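Local coordinates for protein ferredoxin-NADP reductase (Neisseria gonorrhoeae MIA_2011_03-10, PDB 5TR9) that binds FAD and probably transfers electrons between NADP(H) and ferredoxin through the flavin, at residues Q49-L53 against R64-V68; I154-P160 against V188-A194. All coordinates share one frame. Numbering follows the deposited sequence.

Interaction 1 (Q49-L53 against R64-V68). With FAD (flavin-adenine dinucleotide), chain C.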
loop_
_atom_site.group_PDB
_atom_site.type_symbol
_atom_site.label_atom_id
_atom_site.label_comp_id
_atom_site.label_asym_id
_atom_site.label_seq_id
_atom_site.Cartn_x
_atom_site.Cartn_y
_atom_site.Cartn_z
ATOM N N GLN A 49 0.735 6.844 -5.225
ATOM C CA GLN A 49 -0.182 7.925 -4.895
ATOM C C GLN A 49 -1.609 7.414 -4.697
ATOM O O GLN A 49 -1.940 6.257 -4.984
ATOM C CB GLN A 49 -0.135 8.992 -5.988
ATOM C CG GLN A 49 1.185 9.753 -5.976
ATOM C CD GLN A 49 1.147 10.968 -6.865
ATOM O OE1 GLN A 49 0.690 10.913 -8.013
ATOM N NE2 GLN A 49 1.619 12.095 -6.337
ATOM N N PHE A 50 -2.458 8.298 -4.166
ATOM C CA PHE A 50 -3.848 7.953 -3.902
ATOM C C PHE A 50 -4.822 8.869 -4.639
ATOM O O PHE A 50 -4.525 10.029 -4.957
ATOM C CB PHE A 50 -4.146 7.941 -2.382
ATOM C CG PHE A 50 -3.921 9.257 -1.669
ATOM C CD1 PHE A 50 -4.956 10.188 -1.539
ATOM C CD2 PHE A 50 -2.700 9.533 -1.063
ATOM C CE1 PHE A 50 -4.757 11.391 -0.843
ATOM C CE2 PHE A 50 -2.493 10.736 -0.369
ATOM C CZ PHE A 50 -3.522 11.657 -0.260
ATOM N N SER A 51 -5.991 8.295 -4.938
ATOM C CA SER A 51 -7.130 8.979 -5.526
ATOM C C SER A 51 -8.085 9.413 -4.429
ATOM O O SER A 51 -8.031 8.926 -3.300
ATOM C CB SER A 51 -7.889 8.054 -6.478
ATOM O OG SER A 51 -7.043 7.473 -7.455
ATOM N N ARG A 52 -8.971 10.334 -4.775
ATOM C CA ARG A 52 -10.139 10.634 -3.957
ATOM C C ARG A 52 -11.366 10.190 -4.738
ATOM O O ARG A 52 -11.574 10.635 -5.872
ATOM C CB ARG A 52 -10.214 12.117 -3.595
ATOM C CG ARG A 52 -9.514 12.454 -2.290
ATOM C CD ARG A 52 -9.512 13.954 -2.006
ATOM N NE ARG A 52 -10.777 14.615 -2.326
ATOM C CZ ARG A 52 -11.692 14.979 -1.428
ATOM N NH1 ARG A 52 -11.499 14.738 -0.138
ATOM N NH2 ARG A 52 -12.802 15.588 -1.824
ATOM N N LEU A 53 -12.146 9.291 -4.147
ATOM C CA LEU A 53 -13.334 8.726 -4.765
ATOM C C LEU A 53 -14.553 9.209 -4.002
ATOM O O LEU A 53 -14.488 9.436 -2.790
ATOM C CB LEU A 53 -13.310 7.198 -4.742
ATOM C CG LEU A 53 -12.095 6.520 -5.376
ATOM C CD1 LEU A 53 -12.203 4.988 -5.249
ATOM C CD2 LEU A 53 -11.964 6.942 -6.837
ATOM N N ARG A 64 -13.747 9.884 -0.019
ATOM C CA ARG A 64 -12.702 9.192 0.739
ATOM C C ARG A 64 -11.490 8.931 -0.151
ATOM O O ARG A 64 -11.613 8.792 -1.372
ATOM C CB ARG A 64 -13.194 7.849 1.316
ATOM C CG ARG A 64 -14.269 7.955 2.407
ATOM C CD ARG A 64 -13.714 8.573 3.681
ATOM N NE ARG A 64 -14.630 8.449 4.820
ATOM C CZ ARG A 64 -15.626 9.294 5.085
ATOM N NH1 ARG A 64 -15.875 10.325 4.274
ATOM N NH2 ARG A 64 -16.388 9.108 6.164
ATOM N N ALA A 65 -10.317 8.813 0.479
ATOM C CA ALA A 65 -9.073 8.552 -0.245
ATOM C C ALA A 65 -8.762 7.055 -0.316
ATOM O O ALA A 65 -8.995 6.309 0.645
ATOM C CB ALA A 65 -7.905 9.281 0.426
ATOM N N TYR A 66 -8.207 6.622 -1.458
ATOM C CA TYR A 66 -7.800 5.229 -1.677
ATOM C C TYR A 66 -6.526 5.201 -2.501
ATOM O O TYR A 66 -6.451 5.868 -3.532
ATOM C CB TYR A 66 -8.896 4.416 -2.399
ATOM C CG TYR A 66 -10.133 4.404 -1.552
ATOM C CD1 TYR A 66 -10.286 3.471 -0.531
ATOM C CD2 TYR A 66 -11.113 5.370 -1.731
ATOM C CE1 TYR A 66 -11.391 3.506 0.297
ATOM C CE2 TYR A 66 -12.209 5.417 -0.913
ATOM C CZ TYR A 66 -12.349 4.481 0.085
ATOM O OH TYR A 66 -13.444 4.555 0.903
ATOM N N SER A 67 -5.540 4.419 -2.067
ATOM C CA SER A 67 -4.332 4.268 -2.882
ATOM C C SER A 67 -4.620 3.465 -4.141
ATOM O O SER A 67 -5.285 2.428 -4.094
ATOM C CB SER A 67 -3.236 3.556 -2.093
ATOM O OG SER A 67 -2.947 4.243 -0.886
ATOM N N VAL A 68 -4.086 3.917 -5.280
ATOM C CA VAL A 68 -4.271 3.141 -6.505
ATOM C C VAL A 68 -3.469 1.851 -6.406
ATOM O O VAL A 68 -2.262 1.877 -6.137
ATOM C CB VAL A 68 -3.857 3.951 -7.742
ATOM C CG1 VAL A 68 -4.171 3.139 -9.001
ATOM C CG2 VAL A 68 -4.593 5.281 -7.775
HETATM P PA FAD C . -14.626 6.165 7.999
HETATM O O1A FAD C . -15.669 7.061 8.582
HETATM O O2A FAD C . -13.690 6.799 6.976
HETATM O O5B FAD C . -13.702 5.553 9.099
HETATM C C5B FAD C . -14.247 4.960 10.294
HETATM C C4B FAD C . -13.092 4.352 11.052
HETATM O O4B FAD C . -12.662 3.158 10.366
HETATM C C3B FAD C . -11.841 5.215 11.123
HETATM O O3B FAD C . -11.893 6.142 12.201
HETATM C C2B FAD C . -10.739 4.177 11.343
HETATM O O2B FAD C . -10.646 3.796 12.712
HETATM C C1B FAD C . -11.267 2.979 10.554
HETATM N N9A FAD C . -10.667 2.786 9.242
HETATM C C8A FAD C . -10.868 3.534 8.113
HETATM N N7A FAD C . -10.229 3.083 7.057
HETATM C C5A FAD C . -9.580 1.951 7.527
HETATM C C6A FAD C . -8.734 1.019 6.899
HETATM N N6A FAD C . -8.380 1.094 5.612
HETATM N N1A FAD C . -8.241 0.010 7.655
HETATM C C2A FAD C . -8.596 -0.063 8.943
HETATM N N3A FAD C . -9.384 0.760 9.643
HETATM C C4A FAD C . -9.854 1.747 8.868
HETATM N N1 FAD C . -8.906 2.680 2.974
HETATM C C2 FAD C . -8.848 1.513 2.271
HETATM O O2 FAD C . -9.627 0.578 2.514
HETATM N N3 FAD C . -7.881 1.365 1.283
HETATM C C4 FAD C . -6.935 2.315 0.927
HETATM O O4 FAD C . -6.130 2.087 0.023
HETATM C C4X FAD C . -7.021 3.546 1.673
HETATM N N5 FAD C . -6.144 4.498 1.412
HETATM C C5X FAD C . -6.234 5.674 2.132
HETATM C C6 FAD C . -5.318 6.695 1.863
HETATM C C7 FAD C . -5.363 7.897 2.559
HETATM C C7M FAD C . -4.371 8.983 2.235
HETATM C C8 FAD C . -6.351 8.096 3.537
HETATM C C8M FAD C . -6.424 9.395 4.300
HETATM C C9 FAD C . -7.261 7.077 3.812
HETATM C C9A FAD C . -7.216 5.874 3.116
HETATM N N10 FAD C . -8.099 4.803 3.396
HETATM C C10 FAD C . -8.047 3.642 2.673
HETATM C "C1'" FAD C . -9.234 4.979 4.304
HETATM C "C2'" FAD C . -10.486 5.356 3.489
HETATM O "O2'" FAD C . -10.392 6.681 2.961
HETATM C "C3'" FAD C . -11.762 5.232 4.324
HETATM O "O3'" FAD C . -11.581 5.895 5.570
HETATM C "C4'" FAD C . -12.271 3.796 4.467
HETATM O "O4'" FAD C . -12.692 3.327 3.184
HETATM C "C5'" FAD C . -13.424 3.669 5.441
HETATM O "O5'" FAD C . -14.458 4.600 5.066
HETATM P P FAD C . -15.821 4.662 5.876
HETATM O O1P FAD C . -16.534 3.319 5.791
HETATM O O2P FAD C . -16.552 5.878 5.425
HETATM O O3P FAD C . -15.300 4.870 7.381
HETATM O O HOH W 1 -0.506 4.006 -5.825
#

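Interaction 2 (I154-P160 against V188-A194)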
loop_
_atom_site.group_PDB
_atom_site.type_symbol
_atom_site.label_atom_id
_atom_site.label_comp_id
_atom_site.label_asym_id
_atom_site.label_seq_id
_atom_site.Cartn_x
_atom_site.Cartn_y
_atom_site.Cartn_z
ATOM N N ILE A 154 6.934 -6.297 3.289
ATOM C CA ILE A 154 6.505 -6.944 4.525
ATOM C C ILE A 154 5.062 -6.513 4.758
ATOM O O ILE A 154 4.796 -5.318 4.959
ATOM C CB ILE A 154 7.397 -6.552 5.718
ATOM C CG1 ILE A 154 8.852 -7.021 5.562
ATOM C CG2 ILE A 154 6.838 -7.163 7.012
ATOM C CD1 ILE A 154 9.688 -6.312 4.529
ATOM N N HIS A 155 4.118 -7.468 4.717
ATOM C CA HIS A 155 2.694 -7.159 4.899
ATOM C C HIS A 155 2.196 -7.767 6.205
ATOM O O HIS A 155 2.090 -8.996 6.323
ATOM C CB HIS A 155 1.852 -7.666 3.725
ATOM C CG HIS A 155 0.422 -7.204 3.769
ATOM N ND1 HIS A 155 -0.608 -7.917 3.190
ATOM C CD2 HIS A 155 -0.142 -6.101 4.320
ATOM C CE1 HIS A 155 -1.744 -7.263 3.369
ATOM N NE2 HIS A 155 -1.490 -6.160 4.056
ATOM N N SER A 156 1.868 -6.905 7.161
ATOM C CA SER A 156 1.324 -7.306 8.460
ATOM C C SER A 156 -0.199 -7.223 8.448
ATOM O O SER A 156 -0.768 -6.198 8.059
ATOM C CB SER A 156 1.892 -6.410 9.563
ATOM O OG SER A 156 1.208 -6.577 10.800
ATOM N N VAL A 157 -0.852 -8.295 8.903
ATOM C CA VAL A 157 -2.293 -8.334 9.125
ATOM C C VAL A 157 -2.519 -9.111 10.416
ATOM O O VAL A 157 -1.593 -9.694 10.977
ATOM C CB VAL A 157 -3.051 -9.004 7.964
ATOM C CG1 VAL A 157 -2.825 -8.234 6.650
ATOM C CG2 VAL A 157 -2.600 -10.454 7.823
ATOM N N SER A 158 -3.773 -9.155 10.870
ATOM C CA SER A 158 -4.048 -9.906 12.098
ATOM C C SER A 158 -4.119 -11.413 11.863
ATOM O O SER A 158 -3.557 -12.199 12.641
ATOM C CB SER A 158 -5.354 -9.429 12.724
ATOM O OG SER A 158 -5.256 -8.084 13.180
ATOM N N PHE A 159 -4.830 -11.840 10.820
ATOM C CA PHE A 159 -5.103 -13.250 10.559
ATOM C C PHE A 159 -4.777 -13.585 9.112
ATOM O O PHE A 159 -4.890 -12.718 8.239
ATOM C CB PHE A 159 -6.577 -13.578 10.851
ATOM C CG PHE A 159 -6.941 -13.429 12.304
ATOM C CD1 PHE A 159 -6.731 -14.475 13.188
ATOM C CD2 PHE A 159 -7.425 -12.220 12.791
ATOM C CE1 PHE A 159 -7.037 -14.336 14.542
ATOM C CE2 PHE A 159 -7.732 -12.069 14.134
ATOM C CZ PHE A 159 -7.536 -13.124 15.009
ATOM N N PRO A 160 -4.368 -14.830 8.829
ATOM C CA PRO A 160 -3.881 -15.159 7.472
ATOM C C PRO A 160 -4.922 -14.993 6.379
ATOM O O PRO A 160 -4.537 -14.797 5.215
ATOM C CB PRO A 160 -3.420 -16.620 7.597
ATOM C CG PRO A 160 -4.086 -17.151 8.832
ATOM C CD PRO A 160 -4.246 -15.970 9.757
ATOM N N VAL A 188 7.392 -11.013 2.674
ATOM C CA VAL A 188 7.328 -11.572 4.022
ATOM C C VAL A 188 5.947 -11.290 4.600
ATOM O O VAL A 188 5.649 -10.142 4.959
ATOM C CB VAL A 188 8.421 -10.978 4.922
ATOM C CG1 VAL A 188 8.316 -11.556 6.329
ATOM C CG2 VAL A 188 9.804 -11.255 4.326
ATOM N N PRO A 189 5.070 -12.287 4.703
ATOM C CA PRO A 189 3.791 -12.063 5.380
ATOM C C PRO A 189 3.972 -12.143 6.886
ATOM O O PRO A 189 4.755 -12.950 7.392
ATOM C CB PRO A 189 2.910 -13.206 4.859
ATOM C CG PRO A 189 3.872 -14.313 4.556
ATOM C CD PRO A 189 5.184 -13.649 4.144
ATOM N N VAL A 190 3.237 -11.297 7.600
ATOM C CA VAL A 190 3.259 -11.248 9.060
ATOM C C VAL A 190 1.819 -11.345 9.545
ATOM O O VAL A 190 0.968 -10.579 9.094
ATOM C CB VAL A 190 3.903 -9.945 9.570
ATOM C CG1 VAL A 190 3.755 -9.824 11.072
ATOM C CG2 VAL A 190 5.372 -9.877 9.185
ATOM N N THR A 191 1.530 -12.291 10.441
ATOM C CA THR A 191 0.199 -12.340 11.047
ATOM C C THR A 191 0.348 -12.106 12.545
ATOM O O THR A 191 0.947 -12.928 13.248
ATOM C CB THR A 191 -0.513 -13.660 10.739
ATOM O OG1 THR A 191 0.295 -14.777 11.125
ATOM C CG2 THR A 191 -0.802 -13.758 9.237
ATOM N N THR A 192 -0.192 -10.984 13.029
ATOM C CA THR A 192 0.087 -10.580 14.405
ATOM C C THR A 192 -0.740 -11.329 15.445
ATOM O O THR A 192 -0.336 -11.379 16.615
ATOM C CB THR A 192 -0.139 -9.083 14.576
ATOM O OG1 THR A 192 -1.531 -8.784 14.385
ATOM C CG2 THR A 192 0.698 -8.311 13.566
ATOM N N ARG A 193 -1.888 -11.897 15.068
ATOM C CA ARG A 193 -2.782 -12.515 16.043
ATOM C C ARG A 193 -3.024 -13.989 15.766
ATOM O O ARG A 193 -3.898 -14.596 16.399
ATOM C CB ARG A 193 -4.115 -11.764 16.090
ATOM C CG ARG A 193 -3.937 -10.266 16.346
ATOM C CD ARG A 193 -5.241 -9.591 16.719
ATOM N NE ARG A 193 -5.792 -10.028 18.008
ATOM C CZ ARG A 193 -5.460 -9.514 19.191
ATOM N NH1 ARG A 193 -6.052 -9.952 20.297
ATOM N NH2 ARG A 193 -4.538 -8.561 19.276
ATOM N N ALA A 194 -2.253 -14.589 14.865
ATOM C CA ALA A 194 -2.449 -15.977 14.493
ATOM C C ALA A 194 -1.114 -16.550 14.063
ATOM O O ALA A 194 -0.209 -15.822 13.659
ATOM C CB ALA A 194 -3.485 -16.117 13.370
HETATM O O HOH W 2 -2.803 -6.749 13.280
#

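Interaction 1 (Q49-L53 against R64-V68)
Arg64 grips the FAD pyrophosphate, NE donating to O2A (2.9 Å) and NH2 to O1A (3.2 Å). Along the same strand, Ala65 O accepts from the ribityl O2' (2.7 Å), Tyr66 OH shares a hydrogen bond with O4' (2.7 Å), and Ser67 N donates to flavin O4 (3.2 Å). Antiparallel backbone bonds hold this strand to 50-53: Ser51 N to Tyr66 O (2.8 Å), Tyr66 N to Ser51 O (3.0 Å), Leu53 N to Arg64 O and Arg64 N to Leu53 O (both 2.9 Å). Past the strand ends, Val68 N reaches Gln49 O (3.2 Å), and water 1 bridges Gln49 O and Val68 O. The hairpin belongs to the antiparallel FAD-binding barrel of the ferredoxin reductase family, and its arginine-x-tyrosine-serine sequence matches the family's RxYS flavin motif. Phe50 CD1 packs on Ala65 CB (3.7 Å), while FAD C7M lies over one face of the Phe50 ring. On the face of Leu53 and Tyr66, Leu53 CD1 meets Tyr66 CD2 (3.7 Å), with Tyr79 of strand 76-82 beside both side chains.

Interaction 2 (I154-P160 against V188-A194)
Strands 154-157 and 188-191 run parallel, their axes 4.7 Å apart at closest approach and inclined by 17°. Strand 154-157 uses both N and O of His155, receiving at O from Val190 N (2.9 Å) and donating from N to Val188 O (3.1 Å); Val157 N then donates to Val190 O (2.9 Å) and Thr192 N to Val157 O (2.8 Å). The pairing outlasts the strands, since Arg193 N donates to Ser158 O (3.0 Å) where both segments turn into loops. Ile154, Ser156, Val188 and Val190 share one face: Ile154 CG2 touches Val190 CG2 (3.8 Å), and Ile205 and Leu208 of helix 205-210 cover this layer. His155 projects from the other face and bonds through NE2 to Gly129 O, while Val157 CG2 lies 4.0 Å from Thr191 CG2. Beyond the strands, Arg193 CB sits over the Phe159 ring in a CH-pi contact, 4.2 Å from its centroid, and Ala194 CB packs against Phe159 CD1 (3.6 Å) and Pro160 CD (3.7 Å). Thr191 OG1 donates to Ala194 O (2.8 Å) and also bonds to Asn196 ND2, and water 2 links Ser158 OG to Thr192 OG1. Neighbouring parallel strands with loops at their C-terminal ends, joined through helix 166-173, are characteristic of the Rossmann-like NAD(P)-binding domain of this reductase family, where such loops commonly border the nucleotide site.

How the interactions relate
From the N terminus, the chain first builds the antiparallel FAD-binding barrel, strands 17-27 to 101-105. Within it, interaction 1 closes a short hairpin loop, with 10 residues between its segments, pairing strand 60-67 with strand 50-57. The chain then enters the parallel sheet of the nucleotide-binding domain, where interaction 2 closes a longer loop of 27 residues containing helix 166-173. The two contacts follow in series, neither enclosing nor crossing the other. The centres of interactions 1 and 2 lie about 24 Å apart, on opposite sides of the chain's centre; the nearest atoms of interactions 1 and 2 are about 12 Å apart. The two domains meet near interaction 1: Ser67 touches Ala133 and Pro134 of helix 133-139, and Ser130 OG is hydrogen-bonded to FAD.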